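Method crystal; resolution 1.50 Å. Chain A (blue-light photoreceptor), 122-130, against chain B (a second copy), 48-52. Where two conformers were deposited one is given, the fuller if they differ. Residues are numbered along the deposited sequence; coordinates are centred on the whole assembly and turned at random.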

# COMPACT_ATOMS: atom_id res chain seq x y z
N TYR A 122 -6.07 5.88 4.16
CA TYR A 122 -5.13 6.93 3.76
C TYR A 122 -3.69 6.58 4.10
O TYR A 122 -3.46 5.77 5.00
CB TYR A 122 -5.53 8.28 4.40
CG TYR A 122 -6.88 8.72 3.92
CD1 TYR A 122 -7.02 9.44 2.75
CD2 TYR A 122 -8.03 8.37 4.62
CE1 TYR A 122 -8.26 9.83 2.30
CE2 TYR A 122 -9.27 8.75 4.19
CZ TYR A 122 -9.38 9.47 3.03
OH TYR A 122 -10.63 9.87 2.61
N ASP A 123 -2.73 7.16 3.38
CA ASP A 123 -1.32 7.05 3.79
C ASP A 123 -1.00 8.13 4.85
O ASP A 123 -1.83 8.99 5.13
CB ASP A 123 -0.38 7.08 2.56
CG ASP A 123 -0.44 8.38 1.78
OD1 ASP A 123 -0.81 9.42 2.36
OD2 ASP A 123 -0.13 8.36 0.56
N PRO A 124 0.20 8.07 5.45
CA PRO A 124 0.54 9.08 6.46
C PRO A 124 0.47 10.56 5.99
O PRO A 124 0.26 11.43 6.84
CB PRO A 124 1.95 8.67 6.86
CG PRO A 124 1.92 7.13 6.74
CD PRO A 124 1.12 6.90 5.49
N GLU A 125 0.64 10.84 4.69
CA GLU A 125 0.51 12.19 4.13
C GLU A 125 -0.94 12.63 4.09
O GLU A 125 -1.26 13.82 4.00
CB GLU A 125 1.04 12.22 2.70
CG GLU A 125 2.53 12.04 2.57
CD GLU A 125 2.98 11.89 1.14
OE1 GLU A 125 2.91 12.90 0.40
OE2 GLU A 125 3.41 10.78 0.75
N GLY A 126 -1.84 11.64 4.12
CA GLY A 126 -3.26 11.88 4.07
C GLY A 126 -3.81 11.70 2.68
O GLY A 126 -4.92 12.16 2.41
N ASN A 127 -3.04 11.07 1.80
CA ASN A 127 -3.51 10.78 0.46
C ASN A 127 -4.27 9.45 0.49
O ASN A 127 -3.88 8.53 1.22
CB ASN A 127 -2.33 10.63 -0.50
CG ASN A 127 -1.52 11.89 -0.66
OD1 ASN A 127 -2.06 13.01 -0.59
ND2 ASN A 127 -0.22 11.72 -0.87
N LEU A 128 -5.34 9.36 -0.30
CA LEU A 128 -6.05 8.09 -0.46
C LEU A 128 -5.11 7.03 -0.97
O LEU A 128 -4.43 7.23 -1.97
CB LEU A 128 -7.19 8.26 -1.46
CG LEU A 128 -8.04 7.02 -1.74
CD1 LEU A 128 -8.86 6.64 -0.50
CD2 LEU A 128 -8.91 7.24 -2.94
N MET A 129 -5.10 5.89 -0.29
CA MET A 129 -4.18 4.80 -0.58
C MET A 129 -4.91 3.55 -1.10
O MET A 129 -4.55 2.99 -2.15
CB MET A 129 -3.42 4.49 0.70
CG MET A 129 -2.20 3.66 0.52
SD MET A 129 -1.29 3.52 2.07
CE MET A 129 0.22 2.83 1.46
N PHE A 130 -5.94 3.12 -0.38
CA PHE A 130 -6.73 1.94 -0.75
C PHE A 130 -8.18 2.20 -0.39
O PHE A 130 -8.48 3.10 0.43
CB PHE A 130 -6.31 0.70 0.06
CG PHE A 130 -4.84 0.40 0.02
CD1 PHE A 130 -4.27 -0.11 -1.14
CD2 PHE A 130 -4.06 0.59 1.14
CE1 PHE A 130 -2.89 -0.41 -1.16
CE2 PHE A 130 -2.70 0.29 1.12
CZ PHE A 130 -2.11 -0.19 -0.02
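Chain B (48-52) PMIYV

Two stretches can meet without a direct hydrogen bond between them; here a turn, apolar packing and one bridging water make up the contact. The pairing of residues 122-130 of chain A with residues 48-52 of chain B in this blue-light photoreceptor illustrates the point, burying 249 Å² in all.

The surface offered by chain A is a type I beta turn from Asp A123 to Gly A126, followed by a strand from Leu A128. Backbone bonds close the turn: Gly A126 N donates to Asp A123 O at 2.8 Å, and Asp A123 N to Asn A127 O, also at 2.8 Å. The Asp A123 side chain, chi1 in p, turns back on its own loop, where its OD1 accepts from Asn A127 N at 2.8 Å and, weakly, from Gly A126 N at 3.0 Å. Gly A126 has phi/psi of 98/15, a conformation in which a CB would be jammed against the carbonyl oxygen of Glu A125.

Chain B comes in toward chain A from Pro B48, turns a corner at Ile B50 (phi/psi -108/-10), and draws away in extended form through Tyr B51 and Val B52. The nearest CA atoms across the interface are those of Pro A124 and Tyr B51, 6.3 Å apart, so the second residue of the turn lies beside the residue just after the corner.

Apolar packing centres on Ile B50, which has the largest covered area of any residue here. Its CD1 lies 3.6 Å from CE of Met A129, whose side chain, t at all three chi angles, is extended enough to reach it. Its CG2 lies 3.7 Å from OE2 of Glu A125, so the same side chain also borders a carboxylate. Pro A124 adds a second patch: its CG meets CD2 of Tyr B51 at 4.2 Å, at the edge of the aromatic ring and near its plane.

The polar contacts depend on water. No hydrogen bond passes directly between the stretches, although CD of Pro A124 comes within 3.3 Å of Ile B50 O. That carbonyl oxygen instead accepts from water 1, with the water oxygen 2.6 Å from Ile B50 O. The same water donates to Glu A125 OE2 at 3.0 Å and accepts from Glu A125 N at 3.0 Å. One solvent molecule thus links a backbone carbonyl at the corner of chain B to both backbone and side chain of a single turn residue in chain A, joining polar groups that do not bond directly.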

# COMPACT_ATOMS: atom_id res chain seq x y z
N PRO B 48 8.43 8.66 -4.09
CA PRO B 48 8.53 9.42 -2.84
C PRO B 48 8.37 8.55 -1.61
O PRO B 48 7.74 7.48 -1.65
CB PRO B 48 7.30 10.34 -2.93
CG PRO B 48 6.32 9.54 -3.68
CD PRO B 48 7.11 8.82 -4.74
N MET B 49 8.95 8.98 -0.50
CA MET B 49 8.68 8.35 0.78
C MET B 49 7.26 8.63 1.23
O MET B 49 6.82 9.80 1.27
CB MET B 49 9.66 8.85 1.82
CG MET B 49 11.04 8.36 1.51
SD MET B 49 12.25 8.90 2.72
CE MET B 49 12.30 10.61 2.32
N ILE B 50 6.56 7.56 1.59
CA ILE B 50 5.18 7.65 2.09
C ILE B 50 5.11 7.36 3.58
O ILE B 50 4.07 7.60 4.20
CB ILE B 50 4.22 6.73 1.31
CG1 ILE B 50 4.64 5.26 1.45
CG2 ILE B 50 4.13 7.23 -0.15
CD1 ILE B 50 3.55 4.28 1.10
N TYR B 51 6.21 6.89 4.16
CA TYR B 51 6.31 6.65 5.60
C TYR B 51 7.77 6.76 6.02
O TYR B 51 8.66 6.23 5.33
CB TYR B 51 5.79 5.25 5.97
CG TYR B 51 6.14 4.88 7.39
CD1 TYR B 51 7.40 4.34 7.72
CD2 TYR B 51 5.24 5.08 8.42
CE1 TYR B 51 7.75 4.05 9.01
CE2 TYR B 51 5.57 4.75 9.72
CZ TYR B 51 6.82 4.24 10.01
OH TYR B 51 7.17 3.94 11.30
N VAL B 52 8.03 7.44 7.14
CA VAL B 52 9.35 7.42 7.74
C VAL B 52 9.18 7.24 9.26
O VAL B 52 8.24 7.77 9.88
CB VAL B 52 10.17 8.72 7.46
CG1 VAL B 52 10.31 8.99 5.94
CG2 VAL B 52 9.56 9.93 8.16
O HOH W 1 2.29 9.05 2.99